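Long-range contacts in electron transfer flavoprotein, beta subunit (Thermotoga maritima, PDB 7KOE), which binds flavin-adenine dinucleotide and probably takes part in electron transfer as one subunit of a larger multi-protein complex: residues A157-I162 / M172-R177; E168-V173 / L187-V192; I85-D90 / K201-D206; L95-F100 / V220-D225. All coordinates share one frame; numbering follows the deposited sequence.

Interaction 1. Residues A157-I162 / M172-R177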
loop_
_atom_site.group_PDB
_atom_site.type_symbol
_atom_site.label_atom_id
_atom_site.label_comp_id
_atom_site.label_asym_id
_atom_site.label_seq_id
_atom_site.Cartn_x
_atom_site.Cartn_y
_atom_site.Cartn_z
ATOM N N ALA A 157 13.753 -51.563 -13.393
ATOM C CA ALA A 157 13.582 -50.408 -12.531
ATOM C C ALA A 157 14.158 -50.687 -11.153
ATOM O O ALA A 157 14.339 -51.839 -10.762
ATOM C CB ALA A 157 12.106 -50.025 -12.430
ATOM N N TYR A 158 14.458 -49.598 -10.432
ATOM C CA TYR A 158 15.001 -49.616 -9.066
ATOM C C TYR A 158 16.311 -50.398 -8.978
ATOM O O TYR A 158 16.481 -51.273 -8.131
ATOM C CB TYR A 158 13.977 -50.151 -8.064
ATOM C CG TYR A 158 12.602 -49.578 -8.255
ATOM C CD1 TYR A 158 12.294 -48.310 -7.798
ATOM C CD2 TYR A 158 11.611 -50.303 -8.894
ATOM C CE1 TYR A 158 11.041 -47.776 -7.976
ATOM C CE2 TYR A 158 10.358 -49.775 -9.084
ATOM C CZ TYR A 158 10.077 -48.513 -8.617
ATOM O OH TYR A 158 8.824 -47.978 -8.793
ATOM N N VAL A 159 17.247 -50.059 -9.854
ATOM C CA VAL A 159 18.512 -50.776 -9.942
ATOM C C VAL A 159 19.401 -50.388 -8.770
ATOM O O VAL A 159 19.632 -49.203 -8.515
ATOM C CB VAL A 159 19.202 -50.479 -11.276
ATOM C CG1 VAL A 159 20.444 -51.307 -11.419
ATOM C CG2 VAL A 159 18.255 -50.746 -12.397
ATOM N N VAL A 160 19.893 -51.393 -8.047
ATOM C CA VAL A 160 20.828 -51.176 -6.958
ATOM C C VAL A 160 22.239 -51.642 -7.307
ATOM O O VAL A 160 23.212 -51.026 -6.859
ATOM C CB VAL A 160 20.320 -51.861 -5.671
ATOM C CG1 VAL A 160 21.117 -51.433 -4.451
ATOM C CG2 VAL A 160 18.882 -51.518 -5.454
ATOM N N ARG A 161 22.385 -52.686 -8.115
ATOM C CA ARG A 161 23.703 -53.138 -8.526
ATOM C C ARG A 161 23.692 -53.453 -10.011
ATOM O O ARG A 161 22.643 -53.680 -10.614
ATOM C CB ARG A 161 24.152 -54.367 -7.732
ATOM C CG ARG A 161 25.002 -54.047 -6.526
ATOM C CD ARG A 161 25.581 -55.311 -5.923
ATOM N NE ARG A 161 24.538 -56.195 -5.417
ATOM C CZ ARG A 161 24.018 -56.113 -4.198
ATOM N NH1 ARG A 161 24.444 -55.183 -3.355
ATOM N NH2 ARG A 161 23.070 -56.959 -3.821
ATOM N N ILE A 162 24.883 -53.453 -10.595
ATOM C CA ILE A 162 25.105 -53.848 -11.980
ATOM C C ILE A 162 26.192 -54.909 -11.944
ATOM O O ILE A 162 27.308 -54.641 -11.480
ATOM C CB ILE A 162 25.519 -52.664 -12.863
ATOM C CG1 ILE A 162 24.414 -51.607 -12.938
ATOM C CG2 ILE A 162 25.882 -53.152 -14.240
ATOM C CD1 ILE A 162 23.243 -51.983 -13.806
ATOM N N MET A 172 22.360 -57.664 -19.899
ATOM C CA MET A 172 23.082 -57.383 -18.630
ATOM C C MET A 172 22.224 -57.760 -17.418
ATOM O O MET A 172 20.988 -57.730 -17.525
ATOM C CB MET A 172 23.479 -55.908 -18.546
ATOM C CG MET A 172 23.042 -55.234 -17.264
ATOM S SD MET A 172 22.733 -53.471 -17.511
ATOM C CE MET A 172 21.103 -53.529 -18.250
ATOM N N VAL A 173 22.900 -58.084 -16.314
ATOM C CA VAL A 173 22.315 -58.488 -15.041
ATOM C C VAL A 173 22.323 -57.299 -14.093
ATOM O O VAL A 173 23.383 -56.762 -13.753
ATOM C CB VAL A 173 23.044 -59.695 -14.432
ATOM C CG1 VAL A 173 22.625 -59.899 -12.990
ATOM C CG2 VAL A 173 22.701 -60.932 -15.218
ATOM N N ILE A 174 21.131 -56.891 -13.677
ATOM C CA ILE A 174 20.948 -55.852 -12.683
ATOM C C ILE A 174 20.474 -56.516 -11.398
ATOM O O ILE A 174 20.242 -57.719 -11.349
ATOM C CB ILE A 174 19.948 -54.786 -13.153
ATOM C CG1 ILE A 174 18.540 -55.375 -13.168
ATOM C CG2 ILE A 174 20.314 -54.317 -14.534
ATOM C CD1 ILE A 174 17.447 -54.356 -13.081
ATOM N N VAL A 175 20.359 -55.723 -10.337
ATOM C CA VAL A 175 19.755 -56.166 -9.080
ATOM C C VAL A 175 18.664 -55.148 -8.754
ATOM O O VAL A 175 18.923 -54.100 -8.158
ATOM C CB VAL A 175 20.769 -56.290 -7.939
ATOM C CG1 VAL A 175 20.095 -56.748 -6.675
ATOM C CG2 VAL A 175 21.850 -57.280 -8.294
ATOM N N ARG A 176 17.438 -55.441 -9.172
ATOM C CA ARG A 176 16.305 -54.566 -8.916
ATOM C C ARG A 176 15.847 -54.715 -7.473
ATOM O O ARG A 176 15.747 -55.826 -6.955
ATOM C CB ARG A 176 15.160 -54.901 -9.876
ATOM C CG ARG A 176 13.754 -54.694 -9.317
ATOM C CD ARG A 176 12.702 -55.423 -10.109
ATOM N NE ARG A 176 12.464 -54.813 -11.408
ATOM C CZ ARG A 176 11.713 -55.364 -12.353
ATOM N NH1 ARG A 176 11.133 -56.535 -12.136
ATOM N NH2 ARG A 176 11.542 -54.748 -13.513
ATOM N N ARG A 177 15.579 -53.591 -6.817
ATOM C CA ARG A 177 14.990 -53.610 -5.487
ATOM C C ARG A 177 13.473 -53.661 -5.590
ATOM O O ARG A 177 12.866 -52.853 -6.297
ATOM C CB ARG A 177 15.408 -52.378 -4.690
ATOM C CG ARG A 177 14.616 -52.163 -3.423
ATOM C CD ARG A 177 14.948 -50.837 -2.805
ATOM N NE ARG A 177 16.221 -50.869 -2.100
ATOM C CZ ARG A 177 16.343 -51.119 -0.802
ATOM N NH1 ARG A 177 15.267 -51.366 -0.072
ATOM N NH2 ARG A 177 17.542 -51.130 -0.238
#

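Interaction 2. Residues E168-V173 / L187-V192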
loop_
_atom_site.group_PDB
_atom_site.type_symbol
_atom_site.label_atom_id
_atom_site.label_comp_id
_atom_site.label_asym_id
_atom_site.label_seq_id
_atom_site.Cartn_x
_atom_site.Cartn_y
_atom_site.Cartn_z
ATOM N N GLU A 168 28.716 -58.181 -25.549
ATOM C CA GLU A 168 28.759 -59.119 -26.701
ATOM C C GLU A 168 27.400 -59.811 -26.850
ATOM O O GLU A 168 26.945 -59.977 -27.999
ATOM C CB GLU A 168 29.870 -60.153 -26.502
ATOM C CG GLU A 168 31.032 -59.637 -25.674
ATOM C CD GLU A 168 32.057 -58.835 -26.458
ATOM O OE1 GLU A 168 32.704 -59.418 -27.349
ATOM O OE2 GLU A 168 32.204 -57.631 -26.176
ATOM N N LYS A 169 26.779 -60.186 -25.727
ATOM C CA LYS A 169 25.466 -60.885 -25.749
ATOM C C LYS A 169 24.324 -59.862 -25.720
ATOM O O LYS A 169 23.154 -60.290 -25.780
ATOM C CB LYS A 169 25.362 -61.853 -24.566
ATOM C CG LYS A 169 26.664 -62.105 -23.816
ATOM C CD LYS A 169 26.740 -63.482 -23.189
ATOM C CE LYS A 169 25.706 -63.701 -22.105
ATOM N NZ LYS A 169 26.275 -63.489 -20.752
ATOM N N LYS A 170 24.657 -58.570 -25.636
ATOM C CA LYS A 170 23.637 -57.485 -25.595
ATOM C C LYS A 170 22.604 -57.812 -24.511
ATOM O O LYS A 170 21.397 -57.709 -24.794
ATOM C CB LYS A 170 22.977 -57.306 -26.966
ATOM C CG LYS A 170 22.819 -55.863 -27.431
ATOM C CD LYS A 170 23.811 -54.912 -26.794
ATOM C CE LYS A 170 25.177 -54.954 -27.443
ATOM N NZ LYS A 170 25.689 -53.595 -27.737
ATOM N N GLU A 171 23.075 -58.198 -23.324
ATOM C CA GLU A 171 22.183 -58.539 -22.184
ATOM C C GLU A 171 22.969 -58.320 -20.889
ATOM O O GLU A 171 24.128 -58.766 -20.828
ATOM C CB GLU A 171 21.689 -59.981 -22.301
ATOM C CG GLU A 171 22.783 -61.016 -22.119
ATOM C CD GLU A 171 22.386 -62.419 -22.546
ATOM O OE1 GLU A 171 21.207 -62.613 -22.902
ATOM O OE2 GLU A 171 23.254 -63.312 -22.522
ATOM N N MET A 172 22.360 -57.664 -19.899
ATOM C CA MET A 172 23.082 -57.383 -18.630
ATOM C C MET A 172 22.224 -57.760 -17.418
ATOM O O MET A 172 20.988 -57.730 -17.525
ATOM C CB MET A 172 23.479 -55.908 -18.546
ATOM C CG MET A 172 23.042 -55.234 -17.264
ATOM S SD MET A 172 22.733 -53.471 -17.511
ATOM C CE MET A 172 21.103 -53.529 -18.250
ATOM N N VAL A 173 22.900 -58.084 -16.314
ATOM C CA VAL A 173 22.315 -58.488 -15.041
ATOM C C VAL A 173 22.323 -57.299 -14.093
ATOM O O VAL A 173 23.383 -56.762 -13.753
ATOM C CB VAL A 173 23.044 -59.695 -14.432
ATOM C CG1 VAL A 173 22.625 -59.899 -12.990
ATOM C CG2 VAL A 173 22.701 -60.932 -15.218
ATOM N N LEU A 187 18.434 -58.726 -17.810
ATOM C CA LEU A 187 17.798 -57.861 -18.790
ATOM C C LEU A 187 18.366 -58.119 -20.174
ATOM O O LEU A 187 19.533 -58.474 -20.335
ATOM C CB LEU A 187 17.999 -56.398 -18.424
ATOM C CG LEU A 187 17.050 -55.796 -17.400
ATOM C CD1 LEU A 187 17.166 -54.320 -17.510
ATOM C CD2 LEU A 187 15.626 -56.216 -17.657
ATOM N N LYS A 188 17.529 -57.929 -21.184
ATOM C CA LYS A 188 17.925 -58.091 -22.574
ATOM C C LYS A 188 18.041 -56.711 -23.202
ATOM O O LYS A 188 17.051 -55.977 -23.273
ATOM C CB LYS A 188 16.917 -58.950 -23.335
ATOM C CG LYS A 188 17.258 -59.156 -24.800
ATOM C CD LYS A 188 18.504 -60.005 -24.966
ATOM C CE LYS A 188 18.887 -60.137 -26.427
ATOM N NZ LYS A 188 17.851 -60.865 -27.208
ATOM N N LEU A 189 19.246 -56.359 -23.640
ATOM C CA LEU A 189 19.442 -55.081 -24.304
ATOM C C LEU A 189 18.791 -55.112 -25.687
ATOM O O LEU A 189 18.876 -56.124 -26.388
ATOM C CB LEU A 189 20.928 -54.753 -24.428
ATOM C CG LEU A 189 21.712 -54.546 -23.130
ATOM C CD1 LEU A 189 23.039 -53.873 -23.427
ATOM C CD2 LEU A 189 20.921 -53.743 -22.110
ATOM N N PRO A 190 18.136 -54.021 -26.115
ATOM C CA PRO A 190 18.000 -52.685 -25.523
ATOM C C PRO A 190 17.049 -52.605 -24.337
ATOM O O PRO A 190 15.917 -53.066 -24.423
ATOM C CB PRO A 190 17.453 -51.849 -26.681
ATOM C CG PRO A 190 17.594 -52.693 -27.900
ATOM C CD PRO A 190 17.471 -54.084 -27.421
ATOM N N ALA A 191 17.527 -52.021 -23.242
ATOM C CA ALA A 191 16.780 -51.945 -22.000
ATOM C C ALA A 191 16.680 -50.500 -21.547
ATOM O O ALA A 191 17.423 -49.632 -22.000
ATOM C CB ALA A 191 17.436 -52.784 -20.904
ATOM N N VAL A 192 15.743 -50.250 -20.643
ATOM C CA VAL A 192 15.565 -48.940 -20.034
ATOM C C VAL A 192 15.764 -49.129 -18.538
ATOM O O VAL A 192 14.887 -49.652 -17.843
ATOM C CB VAL A 192 14.196 -48.330 -20.345
ATOM C CG1 VAL A 192 13.997 -47.036 -19.575
ATOM C CG2 VAL A 192 14.075 -48.073 -21.825
#

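Interaction 3. Residues I85-D90 / K201-D206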
loop_
_atom_site.group_PDB
_atom_site.type_symbol
_atom_site.label_atom_id
_atom_site.label_comp_id
_atom_site.label_asym_id
_atom_site.label_seq_id
_atom_site.Cartn_x
_atom_site.Cartn_y
_atom_site.Cartn_z
ATOM N N ILE A 85 27.765 -33.125 -18.867
ATOM C CA ILE A 85 28.958 -33.297 -19.686
ATOM C C ILE A 85 30.211 -33.292 -18.819
ATOM O O ILE A 85 31.248 -33.839 -19.216
ATOM C CB ILE A 85 28.969 -32.208 -20.780
ATOM C CG1 ILE A 85 27.652 -32.233 -21.541
ATOM C CG2 ILE A 85 30.060 -32.424 -21.805
ATOM C CD1 ILE A 85 27.370 -33.550 -22.220
ATOM N N ALA A 86 30.125 -32.740 -17.605
ATOM C CA ALA A 86 31.236 -32.784 -16.662
ATOM C C ALA A 86 31.562 -34.199 -16.203
ATOM O O ALA A 86 32.682 -34.446 -15.751
ATOM C CB ALA A 86 30.929 -31.909 -15.451
ATOM N N PHE A 87 30.619 -35.135 -16.323
ATOM C CA PHE A 87 30.881 -36.535 -16.028
ATOM C C PHE A 87 31.754 -37.209 -17.074
ATOM O O PHE A 87 32.246 -38.312 -16.823
ATOM C CB PHE A 87 29.564 -37.295 -15.909
ATOM C CG PHE A 87 28.884 -37.122 -14.593
ATOM C CD1 PHE A 87 29.163 -37.973 -13.544
ATOM C CD2 PHE A 87 27.962 -36.113 -14.407
ATOM C CE1 PHE A 87 28.535 -37.819 -12.329
ATOM C CE2 PHE A 87 27.332 -35.954 -13.194
ATOM C CZ PHE A 87 27.619 -36.810 -12.156
ATOM N N GLY A 88 31.957 -36.591 -18.223
ATOM C CA GLY A 88 32.727 -37.172 -19.292
ATOM C C GLY A 88 31.915 -37.632 -20.472
ATOM O O GLY A 88 32.440 -38.379 -21.303
ATOM N N LEU A 89 30.667 -37.204 -20.580
ATOM C CA LEU A 89 29.746 -37.706 -21.581
ATOM C C LEU A 89 30.031 -37.066 -22.934
ATOM O O LEU A 89 30.712 -36.044 -23.032
ATOM C CB LEU A 89 28.310 -37.427 -21.154
ATOM C CG LEU A 89 27.569 -38.493 -20.347
ATOM C CD1 LEU A 89 28.220 -38.838 -19.024
ATOM C CD2 LEU A 89 26.167 -38.021 -20.119
ATOM N N ASP A 90 29.500 -37.681 -23.990
ATOM C CA ASP A 90 29.768 -37.174 -25.330
ATOM C C ASP A 90 28.920 -35.954 -25.657
ATOM O O ASP A 90 29.447 -34.858 -25.867
ATOM C CB ASP A 90 29.543 -38.267 -26.377
ATOM C CG ASP A 90 30.731 -39.186 -26.515
ATOM O OD1 ASP A 90 31.868 -38.719 -26.298
ATOM O OD2 ASP A 90 30.539 -40.370 -26.850
ATOM N N LYS A 201 28.286 -43.821 -5.993
ATOM C CA LYS A 201 28.422 -42.444 -5.578
ATOM C C LYS A 201 29.073 -41.668 -6.711
ATOM O O LYS A 201 30.100 -42.113 -7.243
ATOM C CB LYS A 201 29.248 -42.325 -4.295
ATOM C CG LYS A 201 28.528 -42.887 -3.081
ATOM C CD LYS A 201 29.246 -42.567 -1.787
ATOM C CE LYS A 201 30.476 -43.430 -1.604
ATOM N NZ LYS A 201 31.103 -43.189 -0.276
ATOM N N PRO A 202 28.496 -40.544 -7.132
ATOM C CA PRO A 202 28.991 -39.859 -8.329
ATOM C C PRO A 202 30.357 -39.238 -8.107
ATOM O O PRO A 202 30.701 -38.802 -7.007
ATOM C CB PRO A 202 27.929 -38.786 -8.589
ATOM C CG PRO A 202 26.732 -39.241 -7.831
ATOM C CD PRO A 202 27.268 -39.922 -6.623
ATOM N N ARG A 203 31.143 -39.225 -9.175
ATOM C CA ARG A 203 32.538 -38.841 -9.077
ATOM C C ARG A 203 32.683 -37.335 -8.916
ATOM O O ARG A 203 31.815 -36.552 -9.309
ATOM C CB ARG A 203 33.301 -39.301 -10.318
ATOM C CG ARG A 203 32.837 -38.635 -11.601
ATOM C CD ARG A 203 33.498 -39.247 -12.810
ATOM N NE ARG A 203 33.375 -40.699 -12.812
ATOM C CZ ARG A 203 33.639 -41.465 -13.862
ATOM N NH1 ARG A 203 33.502 -42.779 -13.777
ATOM N NH2 ARG A 203 34.036 -40.916 -14.999
ATOM N N TYR A 204 33.785 -36.939 -8.298
ATOM C CA TYR A 204 34.249 -35.567 -8.386
ATOM C C TYR A 204 34.868 -35.380 -9.763
ATOM O O TYR A 204 35.865 -36.032 -10.088
ATOM C CB TYR A 204 35.259 -35.281 -7.282
ATOM C CG TYR A 204 35.302 -33.845 -6.843
ATOM C CD1 TYR A 204 34.151 -33.186 -6.442
ATOM C CD2 TYR A 204 36.496 -33.150 -6.825
ATOM C CE1 TYR A 204 34.192 -31.873 -6.039
ATOM C CE2 TYR A 204 36.545 -31.844 -6.424
ATOM C CZ TYR A 204 35.395 -31.210 -6.037
ATOM O OH TYR A 204 35.457 -29.902 -5.640
ATOM N N ALA A 205 34.261 -34.519 -10.575
ATOM C CA ALA A 205 34.646 -34.391 -11.972
ATOM C C ALA A 205 36.023 -33.764 -12.109
ATOM O O ALA A 205 36.393 -32.875 -11.346
ATOM C CB ALA A 205 33.623 -33.547 -12.722
ATOM N N ASP A 206 36.794 -34.250 -13.074
ATOM C CA ASP A 206 38.094 -33.668 -13.355
ATOM C C ASP A 206 37.936 -32.355 -14.110
ATOM O O ASP A 206 36.890 -32.073 -14.697
ATOM C CB ASP A 206 38.940 -34.645 -14.163
ATOM C CG ASP A 206 38.256 -35.074 -15.436
ATOM O OD1 ASP A 206 37.015 -35.177 -15.418
ATOM O OD2 ASP A 206 38.944 -35.303 -16.449
#

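Interaction 4. Residues L95-F100 / V220-D225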
loop_
_atom_site.group_PDB
_atom_site.type_symbol
_atom_site.label_atom_id
_atom_site.label_comp_id
_atom_site.label_asym_id
_atom_site.label_seq_id
_atom_site.Cartn_x
_atom_site.Cartn_y
_atom_site.Cartn_z
ATOM N N LEU A 95 15.547 -30.449 -25.316
ATOM C CA LEU A 95 14.227 -30.340 -25.921
ATOM C C LEU A 95 13.593 -29.102 -25.303
ATOM O O LEU A 95 12.824 -29.190 -24.348
ATOM C CB LEU A 95 13.396 -31.588 -25.674
ATOM C CG LEU A 95 14.095 -32.926 -25.896
ATOM C CD1 LEU A 95 13.187 -34.046 -25.460
ATOM C CD2 LEU A 95 14.490 -33.092 -27.347
ATOM N N SER A 96 13.923 -27.940 -25.855
ATOM C CA SER A 96 13.513 -26.665 -25.287
ATOM C C SER A 96 12.475 -26.024 -26.190
ATOM O O SER A 96 12.792 -25.611 -27.311
ATOM C CB SER A 96 14.705 -25.726 -25.103
ATOM O OG SER A 96 14.278 -24.486 -24.564
ATOM N N ASP A 97 11.250 -25.935 -25.684
ATOM C CA ASP A 97 10.115 -25.327 -26.359
ATOM C C ASP A 97 9.021 -25.177 -25.316
ATOM O O ASP A 97 8.855 -26.040 -24.451
ATOM C CB ASP A 97 9.625 -26.182 -27.529
ATOM C CG ASP A 97 8.846 -25.386 -28.542
ATOM O OD1 ASP A 97 8.649 -24.173 -28.324
ATOM O OD2 ASP A 97 8.429 -25.972 -29.563
ATOM N N ARG A 98 8.266 -24.080 -25.402
ATOM C CA ARG A 98 7.114 -23.960 -24.515
ATOM C C ARG A 98 5.877 -24.610 -25.111
ATOM O O ARG A 98 4.798 -24.528 -24.519
ATOM C CB ARG A 98 6.839 -22.501 -24.163
ATOM C CG ARG A 98 6.520 -21.604 -25.330
ATOM C CD ARG A 98 6.219 -20.205 -24.828
ATOM N NE ARG A 98 7.331 -19.653 -24.057
ATOM C CZ ARG A 98 8.361 -18.996 -24.582
ATOM N NH1 ARG A 98 9.322 -18.533 -23.793
ATOM N NH2 ARG A 98 8.433 -18.803 -25.893
ATOM N N THR A 99 6.025 -25.263 -26.264
ATOM C CA THR A 99 5.116 -26.324 -26.661
ATOM C C THR A 99 5.143 -27.476 -25.665
ATOM O O THR A 99 4.112 -28.122 -25.455
ATOM C CB THR A 99 5.496 -26.813 -28.061
ATOM O OG1 THR A 99 5.712 -25.684 -28.915
ATOM C CG2 THR A 99 4.413 -27.675 -28.664
ATOM N N PHE A 100 6.287 -27.719 -25.017
ATOM C CA PHE A 100 6.438 -28.793 -24.046
ATOM C C PHE A 100 6.161 -28.357 -22.615
ATOM O O PHE A 100 6.361 -29.158 -21.699
ATOM C CB PHE A 100 7.858 -29.379 -24.096
ATOM C CG PHE A 100 8.327 -29.765 -25.471
ATOM C CD1 PHE A 100 7.470 -30.337 -26.393
ATOM C CD2 PHE A 100 9.647 -29.567 -25.831
ATOM C CE1 PHE A 100 7.917 -30.681 -27.650
ATOM C CE2 PHE A 100 10.098 -29.916 -27.083
ATOM C CZ PHE A 100 9.234 -30.473 -27.991
ATOM N N VAL A 220 19.892 -27.979 -29.112
ATOM C CA VAL A 220 18.520 -27.606 -28.796
ATOM C C VAL A 220 17.609 -28.042 -29.932
ATOM O O VAL A 220 17.862 -27.728 -31.100
ATOM C CB VAL A 220 18.402 -26.096 -28.546
ATOM C CG1 VAL A 220 17.036 -25.765 -27.990
ATOM C CG2 VAL A 220 19.479 -25.644 -27.592
ATOM N N TRP A 221 16.544 -28.763 -29.589
ATOM C CA TRP A 221 15.555 -29.230 -30.551
ATOM C C TRP A 221 14.182 -28.750 -30.109
ATOM O O TRP A 221 13.755 -29.030 -28.984
ATOM C CB TRP A 221 15.576 -30.752 -30.668
ATOM C CG TRP A 221 16.744 -31.275 -31.417
ATOM C CD1 TRP A 221 17.500 -30.606 -32.325
ATOM C CD2 TRP A 221 17.299 -32.587 -31.323
ATOM N NE1 TRP A 221 18.494 -31.419 -32.805
ATOM C CE2 TRP A 221 18.391 -32.643 -32.202
ATOM C CE3 TRP A 221 16.975 -33.723 -30.581
ATOM C CZ2 TRP A 221 19.164 -33.788 -32.358
ATOM C CZ3 TRP A 221 17.741 -34.854 -30.734
ATOM C CH2 TRP A 221 18.822 -34.880 -31.615
ATOM N N THR A 222 13.497 -28.024 -30.986
ATOM C CA THR A 222 12.146 -27.566 -30.721
ATOM C C THR A 222 11.147 -28.638 -31.149
ATOM O O THR A 222 11.516 -29.760 -31.503
ATOM C CB THR A 222 11.882 -26.242 -31.434
ATOM O OG1 THR A 222 12.297 -26.349 -32.801
ATOM C CG2 THR A 222 12.648 -25.116 -30.767
ATOM N N HIS A 223 9.860 -28.297 -31.118
ATOM C CA HIS A 223 8.841 -29.252 -31.531
ATOM C C HIS A 223 8.772 -29.413 -33.043
ATOM O O HIS A 223 8.245 -30.422 -33.520
ATOM C CB HIS A 223 7.474 -28.840 -30.979
ATOM C CG HIS A 223 6.792 -27.774 -31.775
ATOM N ND1 HIS A 223 7.103 -26.438 -31.649
ATOM C CD2 HIS A 223 5.805 -27.846 -32.698
ATOM C CE1 HIS A 223 6.341 -25.733 -32.465
ATOM N NE2 HIS A 223 5.544 -26.562 -33.113
ATOM N N LYS A 224 9.291 -28.450 -33.803
ATOM C CA LYS A 224 9.426 -28.627 -35.242
ATOM C C LYS A 224 10.601 -29.535 -35.582
ATOM O O LYS A 224 10.557 -30.255 -36.586
ATOM C CB LYS A 224 9.576 -27.258 -35.915
ATOM C CG LYS A 224 9.687 -27.282 -37.433
ATOM C CD LYS A 224 8.406 -27.789 -38.074
ATOM C CE LYS A 224 8.479 -27.710 -39.589
ATOM N NZ LYS A 224 9.496 -28.650 -40.133
ATOM N N ASP A 225 11.636 -29.539 -34.737
ATOM C CA ASP A 225 12.818 -30.356 -34.990
ATOM C C ASP A 225 12.525 -31.843 -34.862
ATOM O O ASP A 225 13.128 -32.655 -35.571
ATOM C CB ASP A 225 13.936 -29.964 -34.026
ATOM C CG ASP A 225 14.452 -28.567 -34.270
ATOM O OD1 ASP A 225 15.104 -28.348 -35.312
ATOM O OD2 ASP A 225 14.203 -27.685 -33.425
#

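Interaction 1. Residues A157-I162 / M172-R177
A buried antiparallel backbone pairing joins strands 154-162 and 171-177, a beta hairpin inside the main mixed sheet, flanked by strands 191-195 and 181-188, against the chain of electron transfer flavoprotein. Val160 N donates to Val175 O (2.9 Å), and at the corner Arg177 N reaches Tyr158 O at 2.8 Å, almost straight (168°) and in the carbonyl plane. On the face bearing Val159, Ile162 and Ile174, Val159 CG2 crosses Ile174 CD1 at about a right angle (3.8 Å), while Ile162 CD1 lies obliquely against Ile174 CG2 (3.8 Å) and Met172 SD (4.0 Å). Leu193 packs on this group. Arg176 passes its CG beside Ala157 O (3.3 Å) and bends at chi3, sending NH2 to a salt bridge with Glu107 of the electron transfer flavoprotein chain. An alanine at Arg176 would probably weaken the subunit interface, losing that bridge to Glu107 and the CG contact with Ala157 O. Backbone bonds and apolar contacts secure the hairpin, while the charge of Arg176 is spent on the neighbouring chain.

Interaction 2. Residues E168-V173 / L187-V192
Lys170 O is gripped by one N-H, that of Leu189, at 2.8 Å, with the donor above the carbonyl plane. This bond lies at the open end of the beta hairpin formed by strands 171-177 and 181-188. One step further in, Met172 and Leu187 form an antiparallel hydrogen-bonded pair: Met172 N gives to Leu187 O (3.0 Å), and the return bond from Leu187 N to Met172 O is weak. Leu189, which precedes a cis peptide bond to Pro190, packs both methyl branches on 168-173. Its CD1 crosses the Lys170 chain at about a right angle, 3.6 Å from CD, and its CD2 meets Met172 CE at 3.9 Å. The ammonium of Lys170 continues to a salt bridge with Asp127. An alanine at Leu189 would probably loosen the packing here, since both branches that touch Lys170 and Met172 would go. On the solvent-facing side, Lys188 lays its CD 3.7 Å from Lys170 O; on the buried side, Met172 runs alongside Leu187, CE to CD1 4.1 Å.

Interaction 3. Residues I85-D90 / K201-D206
At the end of helix 78-85 the chain makes a type I beta turn from Ile85 to Gly88, closed by Gly88 N on Ile85 O at 3.0 Å, and 201-206 runs past it as an irregular, largely extended loop. Gly88 leaves the helical conformation with a positive phi of 108°, where a CB would press against the carbonyl oxygen of Phe87. The touching is mostly apolar and modest in area. Ala205 directs its methyl at the turn, CB standing 3.3 Å from Ala86 O and 4.2 Å from Ala86 CB. Phe87, with CG anti to the carbonyl carbon (chi1 -80°), carries its ring alongside Pro202, whose CB meets the ring edge in plane, 3.9 Å from CE1. Arg203 CG comes obliquely to the neighbouring ring atom, 4.2 Å from CD1. Arg203 holds CG in the crowded position between its backbone N and carbonyl carbon, and the chain bends at chi3. The guanidinium comes within 3.6 Å of Phe87 O at NH2, but its main partner is Glu54 on helix 47-63, a salt bridge through NE. That helix also packs on Phe87 through Leu53. Tyr204 points away from the turn and binds a ferredoxin-like protein chain. The arrangement belongs to the helix-to-strand turn of an alpha/beta fold, where helix 78-85 leads into parallel strand 91-95, here covered by the approach to helix 207-214.

Interaction 4. Residues L95-F100 / V220-D225
A single carboxylate oxygen, Asp97 OD2, takes two N-H groups from one residue, the ring ND1 (2.5 Å) and the backbone N (3.1 Å) of His223. The histidine is the first residue of helix 223-226, whose N-cap is Thr222, so a side chain from the loop after parallel strand 91-95 holds the helix start. OD2 lies at the imidazole edge, met nearly along its C-O axis, and carboxylate and ring are nearly coplanar, 25° apart. The backbone N-H instead comes from above the carboxylate plane. Two such bonds, beside a helix N-terminus, would probably help stabilise the negative charge. Thr99 sets its CG2 over one imidazole face in a CH-pi contact (4.2 Å to the centroid) and gives OD2 a weak bond from OG1. Phe100 crosses the histidine obliquely, CE1 3.8 Å from His223 CB. At the helix start, Asp225 OD2 accepts Thr222 N through its anti lone pair, half of a capping box, and also Thr222 OG1. At the strand end, Trp221 O receives a weak bond from Ser96 N, and Leu95, which lies near the FAD, puts CD2 at the indole edge, 4.1 Å from CE3.

Interactions 1 and 2 share Met172 and Val173 and both use strand 171-177, paired on one side with strand 154-162 and on the other with strand 181-188. Interaction 1 is the buried one, while interaction 2, at the open end of the neighbouring hairpin in the same sheet, grades from apolar packing to lysines in solvent. Interactions 3 and 4 instead tie loops flanking strand 91-95, before and after it, to segments more than a hundred residues later, and along the chain they cross. Interaction 3 is a surface contact of mostly apolar touches; interaction 4, partly buried, depends on a charged side chain at a helix start. Interactions 1 and 2 are nested within the loops closed by both.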